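Local coordinates for protein SusD homolog (Bacteroides thetaiotaomicron VPI-5482, PDB 3IV0) that probably binds glycans at the outer membrane as a SusD-family protein, although its own ligand is not established, at residues 28-33 with 264-269; 20-25 with 121-126. All coordinates share one frame; numbering follows the deposited sequence.

Both contacts rest on helix 19-39, and together they illustrate how one long helix can keep a neighbour along its length and gain another: helix 117-142 runs beside it at both places, and strand 264-268 is added at contact 1. Contact 1 lies deeper, its centre about 11 Å from that of the chain, and meets the bulged strand through purely apolar touches of rings and an isoleucine. Contact 2, about 23 Å out by the same measure, is also largely buried, but there a glutamate lies against a phenylalanine while its OE2 forms a salt bridge with Arg199. The two meet where Tyr30 OH of contact 1 hydrogen-bonds to Glu126 OE1 of contact 2.

Contact 1. Residues 28-33 with 264-269; sequences SIYNSF and GLFEIA
Tyr30 and Phe266 meet edge to edge: CE1 of Tyr30 stands 3.9 Å from CZ of Phe266 and 4.0 Å from its CE1, with each ring receiving the other near its own plane. No faces are stacked here, and the closeness comes from rim carbons alone. One helical turn on, Phe33 makes the second touch, its CE2 lying 3.9 Å from CD1 of Ile268 and 4.1 Å from CG1 of the same residue. Those two side chains lie roughly perpendicular, the isoleucine offering the length of its longer branch. With CG of Phe33 placed opposite its backbone N (chi1 -175°), the ring projects from the helix toward the strand. Within the two segments the contact is apolar; just beyond, Arg34 NH1 of the same helix hydrogen-bonds to Ala269 O.

A second shell helps position the rings. Tyr30 OH is hydrogen-bonded to Glu126 OE1 and to Ala200 N, which anchors the far end of its ring, while Phe129 and Phe137 make edge-to-face pairs with Phe266 and Phe33, respectively. On the strand side, Leu265 and Phe266 form a classic beta bulge opposite Phe365, where the chain turns a corner. Helix 19-39 thus meets a two-stranded antiparallel sheet, 264-268 beside 362-366, while Met130 of helix 117-142 touches both Tyr30 and Phe33, and Leu133 touches Phe33.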
ATOM      1  N   SER A  28      -1.027  15.871  12.240  1.00 12.33           N
ATOM      2  CA  SER A  28      -2.149  16.194  11.385  1.00 10.99           C
ATOM      3  C   SER A  28      -1.848  15.779   9.929  1.00 11.95           C
ATOM      4  O   SER A  28      -2.774  15.568   9.167  1.00 13.29           O
ATOM      5  CB  SER A  28      -2.494  17.694  11.469  1.00 13.75           C
ATOM      6  OG  SER A  28      -1.624  18.508  10.708  1.00 17.05           O
ATOM      7  N   ILE A  29      -0.562  15.687   9.566  1.00 12.70           N
ATOM      8  CA  ILE A  29      -0.167  15.215   8.219  1.00 11.38           C
ATOM      9  C   ILE A  29      -0.481  13.731   8.140  1.00 11.40           C
ATOM     10  O   ILE A  29      -1.121  13.288   7.181  1.00 10.99           O
ATOM     11  CB  ILE A  29       1.309  15.527   7.924  1.00 10.12           C
ATOM     12  CG1 ILE A  29       1.585  17.047   7.913  1.00 11.97           C
ATOM     13  CG2 ILE A  29       1.740  14.845   6.582  1.00 11.41           C
ATOM     14  CD1 ILE A  29       3.073  17.428   7.973  1.00 13.61           C
ATOM     15  N   TYR A  30      -0.055  12.958   9.116  1.00 11.93           N
ATOM     16  CA  TYR A  30      -0.410  11.548   9.208  1.00 10.84           C
ATOM     17  C   TYR A  30      -1.918  11.354   9.211  1.00 11.94           C
ATOM     18  O   TYR A  30      -2.458  10.482   8.542  1.00 12.49           O
ATOM     19  CB  TYR A  30       0.180  10.924  10.441  1.00 11.95           C
ATOM     20  CG  TYR A  30       1.655  10.660  10.422  1.00 10.21           C
ATOM     21  CD1 TYR A  30       2.157   9.482   9.939  1.00 11.29           C
ATOM     22  CD2 TYR A  30       2.567  11.583  10.930  1.00 13.13           C
ATOM     23  CE1 TYR A  30       3.495   9.183   9.937  1.00 11.35           C
ATOM     24  CE2 TYR A  30       3.912  11.308  10.944  1.00 12.68           C
ATOM     25  CZ  TYR A  30       4.395  10.117  10.440  1.00 11.41           C
ATOM     26  OH  TYR A  30       5.727   9.832  10.479  1.00 12.86           O
ATOM     27  N   ASN A  31      -2.641  12.216   9.935  1.00 12.31           N
ATOM     28  CA  ASN A  31      -4.101  12.131   9.942  1.00 11.32           C
ATOM     29  C   ASN A  31      -4.717  12.313   8.571  1.00 10.80           C
ATOM     30  O   ASN A  31      -5.633  11.587   8.204  1.00 10.39           O
ATOM     31  CB  ASN A  31      -4.664  13.135  10.970  1.00 11.51           C
ATOM     32  CG  ASN A  31      -6.138  12.989  11.174  1.00 12.09           C
ATOM     33  OD1 ASN A  31      -6.584  11.952  11.644  1.00 13.10           O
ATOM     34  ND2 ASN A  31      -6.915  14.002  10.786  1.00 13.83           N
ATOM     35  N   SER A  32      -4.238  13.296   7.831  1.00 11.44           N
ATOM     36  CA  SER A  32      -4.744  13.508   6.492  1.00 12.22           C
ATOM     37  C   SER A  32      -4.447  12.323   5.580  1.00 10.63           C
ATOM     38  O   SER A  32      -5.325  11.934   4.807  1.00 11.08           O
ATOM     39  CB  SER A  32      -4.225  14.803   5.855  1.00 11.87           C
ATOM     40  OG  SER A  32      -4.772  15.938   6.531  1.00 12.39           O
ATOM     41  N   PHE A  33      -3.265  11.731   5.687  1.00 10.79           N
ATOM     42  CA  PHE A  33      -2.956  10.560   4.869  1.00  9.56           C
ATOM     43  C   PHE A  33      -3.902   9.426   5.247  1.00 10.19           C
ATOM     44  O   PHE A  33      -4.398   8.716   4.367  1.00 10.25           O
ATOM     45  CB  PHE A  33      -1.522  10.152   5.084  1.00  9.95           C
ATOM     46  CG  PHE A  33      -1.086   9.036   4.188  1.00  9.72           C
ATOM     47  CD1 PHE A  33      -0.700   9.289   2.871  1.00 10.78           C
ATOM     48  CD2 PHE A  33      -1.083   7.746   4.626  1.00 10.38           C
ATOM     49  CE1 PHE A  33      -0.289   8.246   2.043  1.00 12.23           C
ATOM     50  CE2 PHE A  33      -0.690   6.714   3.792  1.00 11.50           C
ATOM     51  CZ  PHE A  33      -0.306   6.981   2.506  1.00 10.93           C
ATOM     52  N   GLY A 264       6.496  -4.923  10.821  1.00 11.43           N
ATOM     53  CA  GLY A 264       5.943  -3.766  10.135  1.00 12.57           C
ATOM     54  C   GLY A 264       7.043  -2.818   9.680  1.00 13.49           C
ATOM     55  O   GLY A 264       8.026  -2.606  10.393  1.00 13.82           O
ATOM     56  N   LEU A 265       6.905  -2.236   8.499  1.00 10.20           N
ATOM     57  CA  LEU A 265       7.805  -1.173   8.058  1.00  9.85           C
ATOM     58  C   LEU A 265       7.047   0.158   8.021  1.00  9.88           C
ATOM     59  O   LEU A 265       7.646   1.182   8.386  1.00 11.81           O
ATOM     60  CB  LEU A 265       8.472  -1.477   6.706  1.00 10.28           C
ATOM     61  CG  LEU A 265       9.428  -2.670   6.732  1.00  9.90           C
ATOM     62  CD1 LEU A 265       9.956  -2.942   5.327  1.00 10.41           C
ATOM     63  CD2 LEU A 265      10.553  -2.504   7.714  1.00 13.14           C
ATOM     64  N   PHE A 266       5.815   0.229   7.531  1.00  9.54           N
ATOM     65  CA  PHE A 266       5.016   1.457   7.675  1.00  8.81           C
ATOM     66  C   PHE A 266       3.585   1.032   7.784  1.00  9.40           C
ATOM     67  O   PHE A 266       3.110   0.182   7.003  1.00  9.97           O
ATOM     68  CB  PHE A 266       5.226   2.489   6.556  1.00  9.70           C
ATOM     69  CG  PHE A 266       4.518   3.772   6.845  1.00  9.33           C
ATOM     70  CD1 PHE A 266       4.931   4.529   7.939  1.00 10.38           C
ATOM     71  CD2 PHE A 266       3.379   4.138   6.187  1.00 11.22           C
ATOM     72  CE1 PHE A 266       4.239   5.661   8.302  1.00 11.90           C
ATOM     73  CE2 PHE A 266       2.672   5.270   6.562  1.00 11.65           C
ATOM     74  CZ  PHE A 266       3.109   6.024   7.635  1.00 11.04           C
ATOM     75  N   GLU A 267       2.856   1.652   8.705  1.00  9.51           N
ATOM     76  CA  GLU A 267       1.465   1.328   9.013  1.00  9.63           C
ATOM     77  C   GLU A 267       0.670   2.600   9.224  1.00 10.08           C
ATOM     78  O   GLU A 267       1.218   3.590   9.685  1.00 10.68           O
ATOM     79  CB  GLU A 267       1.399   0.450  10.280  1.00 10.05           C
ATOM     80  CG  GLU A 267       2.381  -0.696  10.251  1.00 11.92           C
ATOM     81  CD  GLU A 267       2.452  -1.480  11.548  1.00 12.55           C
ATOM     82  OE1 GLU A 267       1.741  -1.147  12.519  1.00 12.75           O
ATOM     83  OE2 GLU A 267       3.279  -2.420  11.579  1.00 12.28           O
ATOM     84  N   ILE A 268      -0.605   2.546   8.861  1.00 10.34           N
ATOM     85  CA  ILE A 268      -1.571   3.594   9.139  1.00 10.54           C
ATOM     86  C   ILE A 268      -2.282   3.206  10.419  1.00 10.57           C
ATOM     87  O   ILE A 268      -2.795   2.096  10.545  1.00 11.02           O
ATOM     88  CB  ILE A 268      -2.591   3.720   7.975  1.00  9.39           C
ATOM     89  CG1 ILE A 268      -1.904   4.058   6.642  1.00 11.01           C
ATOM     90  CG2 ILE A 268      -3.632   4.817   8.282  1.00 10.79           C
ATOM     91  CD1 ILE A 268      -2.723   3.726   5.375  1.00 12.48           C
ATOM     92  N   ALA A 269      -2.308   4.100  11.413  1.00 11.48           N
ATOM     93  CA  ALA A 269      -2.790   3.777  12.729  1.00 11.63           C
ATOM     94  C   ALA A 269      -4.310   3.725  12.798  1.00 11.21           C
ATOM     95  O   ALA A 269      -4.994   4.636  12.334  1.00 12.35           O
ATOM     96  CB  ALA A 269      -2.269   4.853  13.735  1.00 13.93           C
TER

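Contact 2. Residues 20-25 with 121-126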
ATOM      1  N   THR A  20       5.900  20.567  21.149  1.00 18.14           N
ATOM      2  CA  THR A  20       4.610  19.905  21.284  1.00 18.83           C
ATOM      3  C   THR A  20       3.652  20.320  20.169  1.00 19.47           C
ATOM      4  O   THR A  20       2.988  19.466  19.538  1.00 17.82           O
ATOM      5  CB  THR A  20       4.009  20.220  22.681  1.00 21.17           C
ATOM      6  OG1 THR A  20       4.894  19.681  23.668  1.00 25.79           O
ATOM      7  CG2 THR A  20       2.647  19.599  22.831  1.00 21.36           C
ATOM      8  N   ASN A  21       3.602  21.605  19.855  1.00 17.28           N
ATOM      9  CA  ASN A  21       2.717  22.081  18.808  1.00 18.35           C
ATOM     10  C   ASN A  21       3.233  21.679  17.423  1.00 16.25           C
ATOM     11  O   ASN A  21       2.441  21.330  16.538  1.00 16.36           O
ATOM     12  CB  ASN A  21       2.548  23.584  18.935  1.00 20.95           C
ATOM     13  CG  ASN A  21       1.855  23.964  20.222  1.00 23.95           C
ATOM     14  OD1 ASN A  21       1.392  23.093  20.967  1.00 27.65           O
ATOM     15  ND2 ASN A  21       1.774  25.254  20.488  1.00 32.13           N
ATOM     16  N   ALA A  22       4.539  21.685  17.247  1.00 15.76           N
ATOM     17  CA  ALA A  22       5.107  21.221  15.982  1.00 15.47           C
ATOM     18  C   ALA A  22       4.785  19.743  15.778  1.00 15.57           C
ATOM     19  O   ALA A  22       4.446  19.343  14.653  1.00 14.71           O
ATOM     20  CB  ALA A  22       6.615  21.463  15.913  1.00 17.87           C
ATOM     21  N   GLU A  23       4.866  18.935  16.830  1.00 13.73           N
ATOM     22  CA  GLU A  23       4.525  17.530  16.726  1.00 13.12           C
ATOM     23  C   GLU A  23       3.051  17.329  16.425  1.00 14.58           C
ATOM     24  O   GLU A  23       2.720  16.462  15.628  1.00 14.29           O
ATOM     25  CB  GLU A  23       4.960  16.742  17.951  1.00 14.36           C
ATOM     26  CG  GLU A  23       4.868  15.218  17.765  1.00 16.57           C
ATOM     27  CD  GLU A  23       5.712  14.443  18.760  1.00 19.74           C
ATOM     28  OE1 GLU A  23       5.870  14.931  19.912  1.00 20.73           O
ATOM     29  OE2 GLU A  23       6.224  13.348  18.412  1.00 20.22           O
ATOM     30  N   ALA A  24       2.149  18.092  17.041  1.00 13.14           N
ATOM     31  CA  ALA A  24       0.733  18.025  16.712  1.00 13.62           C
ATOM     32  C   ALA A  24       0.493  18.349  15.253  1.00 13.29           C
ATOM     33  O   ALA A  24      -0.342  17.695  14.591  1.00 13.41           O
ATOM     34  CB  ALA A  24      -0.112  18.941  17.658  1.00 15.35           C
ATOM     35  N   PHE A  25       1.201  19.336  14.731  1.00 12.83           N
ATOM     36  CA  PHE A  25       1.065  19.677  13.337  1.00 12.64           C
ATOM     37  C   PHE A  25       1.535  18.509  12.456  1.00 11.40           C
ATOM     38  O   PHE A  25       0.849  18.145  11.513  1.00 12.18           O
ATOM     39  CB  PHE A  25       1.806  20.964  13.019  1.00 13.27           C
ATOM     40  CG  PHE A  25       1.475  21.526  11.676  1.00 12.84           C
ATOM     41  CD1 PHE A  25       2.134  21.082  10.560  1.00 13.95           C
ATOM     42  CD2 PHE A  25       0.460  22.452  11.513  1.00 18.36           C
ATOM     43  CE1 PHE A  25       1.830  21.574   9.334  1.00 14.64           C
ATOM     44  CE2 PHE A  25       0.160  22.961  10.265  1.00 17.21           C
ATOM     45  CZ  PHE A  25       0.840  22.497   9.165  1.00 16.84           C
ATOM     46  N   SER A 121      14.927  17.848  13.402  1.00 13.63           N
ATOM     47  CA  SER A 121      15.393  17.090  12.250  1.00 12.81           C
ATOM     48  C   SER A 121      14.487  15.894  11.985  1.00 13.11           C
ATOM     49  O   SER A 121      14.188  15.591  10.818  1.00 12.97           O
ATOM     50  CB  SER A 121      16.807  16.581  12.441  1.00 15.26           C
ATOM     51  OG  SER A 121      17.709  17.684  12.544  1.00 19.29           O
ATOM     52  N   ARG A 122      14.042  15.215  13.025  1.00 11.83           N
ATOM     53  CA  ARG A 122      13.161  14.067  12.856  1.00 12.07           C
ATOM     54  C   ARG A 122      11.837  14.486  12.249  1.00 12.77           C
ATOM     55  O   ARG A 122      11.345  13.817  11.328  1.00 12.33           O
ATOM     56  CB  ARG A 122      12.934  13.398  14.203  1.00 12.58           C
ATOM     57  CG  ARG A 122      11.991  12.196  14.124  1.00 13.01           C
ATOM     58  CD  ARG A 122      11.915  11.427  15.406  1.00 15.76           C
ATOM     59  NE  ARG A 122      13.228  10.930  15.727  1.00 16.74           N
ATOM     60  CZ  ARG A 122      13.588  10.385  16.870  1.00 25.12           C
ATOM     61  NH1 ARG A 122      12.700  10.240  17.843  1.00 24.00           N
ATOM     62  NH2 ARG A 122      14.848   9.997  17.035  1.00 23.50           N
ATOM     63  N   PHE A 123      11.226  15.564  12.704  1.00 12.52           N
ATOM     64  CA  PHE A 123       9.923  15.967  12.211  1.00 12.50           C
ATOM     65  C   PHE A 123      10.033  16.380  10.750  1.00 13.68           C
ATOM     66  O   PHE A 123       9.121  16.145   9.950  1.00 12.52           O
ATOM     67  CB  PHE A 123       9.317  17.076  13.087  1.00 13.84           C
ATOM     68  CG  PHE A 123       9.042  16.671  14.531  1.00 12.81           C
ATOM     69  CD1 PHE A 123       9.103  15.367  14.958  1.00 15.04           C
ATOM     70  CD2 PHE A 123       8.667  17.652  15.449  1.00 14.80           C
ATOM     71  CE1 PHE A 123       8.837  15.043  16.289  1.00 15.14           C
ATOM     72  CE2 PHE A 123       8.406  17.330  16.782  1.00 16.58           C
ATOM     73  CZ  PHE A 123       8.488  16.053  17.199  1.00 16.25           C
ATOM     74  N   LYS A 124      11.143  17.009  10.388  1.00 11.14           N
ATOM     75  CA  LYS A 124      11.370  17.352   9.001  1.00 12.37           C
ATOM     76  C   LYS A 124      11.449  16.063   8.198  1.00 11.67           C
ATOM     77  O   LYS A 124      10.853  15.972   7.110  1.00 11.47           O
ATOM     78  CB  LYS A 124      12.659  18.149   8.821  1.00 12.28           C
ATOM     79  CG  LYS A 124      12.592  19.593   9.315  1.00 15.34           C
ATOM     80  CD  LYS A 124      13.976  20.261   9.114  1.00 17.11           C
ATOM     81  CE  LYS A 124      14.031  21.674   9.602  1.00 18.68           C
ATOM     82  NZ  LYS A 124      15.484  22.097   9.610  1.00 21.67           N
ATOM     83  N   ALA A 125      12.230  15.087   8.656  1.00 11.57           N
ATOM     84  CA  ALA A 125      12.373  13.806   7.935  1.00 12.13           C
ATOM     85  C   ALA A 125      11.032  13.109   7.778  1.00 11.27           C
ATOM     86  O   ALA A 125      10.715  12.586   6.679  1.00 10.46           O
ATOM     87  CB  ALA A 125      13.334  12.907   8.648  1.00 13.44           C
ATOM     88  N   GLU A 126      10.216  13.098   8.822  1.00 10.63           N
ATOM     89  CA  GLU A 126       8.907  12.512   8.736  1.00 10.83           C
ATOM     90  C   GLU A 126       7.992  13.229   7.770  1.00 10.83           C
ATOM     91  O   GLU A 126       7.242  12.590   7.000  1.00 10.69           O
ATOM     92  CB  GLU A 126       8.250  12.477  10.124  1.00 10.77           C
ATOM     93  CG  GLU A 126       8.890  11.564  11.105  1.00 12.63           C
ATOM     94  CD  GLU A 126       8.103  11.495  12.375  1.00 12.82           C
ATOM     95  OE1 GLU A 126       6.957  11.031  12.333  1.00 13.16           O
ATOM     96  OE2 GLU A 126       8.592  11.932  13.435  1.00 14.11           O
TER
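Helix-on-helix packing in the N-terminal helical part of a SusD-family protein is the setting here: residues 20-25 of helix 19-39 face residues 121-126 of helix 117-142, and a single aromatic side chain, Phe123, bridges the gap. The backbones come nearest at Glu23 and Phe123, whose CA atoms are 7.2 Å apart. Phe123 points its ring at the opposing helix and reaches it with the far end. Its CZ lies 3.6 Å from CD of Glu23, and its CE2 is 3.7 Å from CB of the same glutamate. Contact therefore runs from the root of the glutamate to its carboxylate, with the two side chains lying nearly at right angles. The carboxylate plane is turned 39° from the ring, neither stacked flat on it nor upright. At the ring's edge, CD2 of Phe123 approaches CB of Ala22 at 4.4 Å, a looser apolar touch.

Both segments lie within the sequence range of a starch-binding, outer-membrane-associating family, grouped in the TPR clan, consistent with the pairing of helices 19-39 and 117-142, in which Phe123 is set against Ala22 and the whole length of Glu23. Glu23 carries CG opposite its backbone N (chi1 -169°) and continues extended, which carries its stem across the end of the ring and delivers OE2 to a salt bridge with Arg199. Replacing Glu23 by an alanine would keep CB against the ring, but Arg199 would probably lose one of its carboxylate partners and CZ of Phe123 its cover by CG and CD. Glu126 also bridges to Arg199, through OE1, and the arginine probably eases the proximity of two like charges, since OE2 of Glu23 and OE2 of Glu126 are 5.7 Å apart. Ile109, Leu26 and the side chain of Arg199 also pack against Phe123.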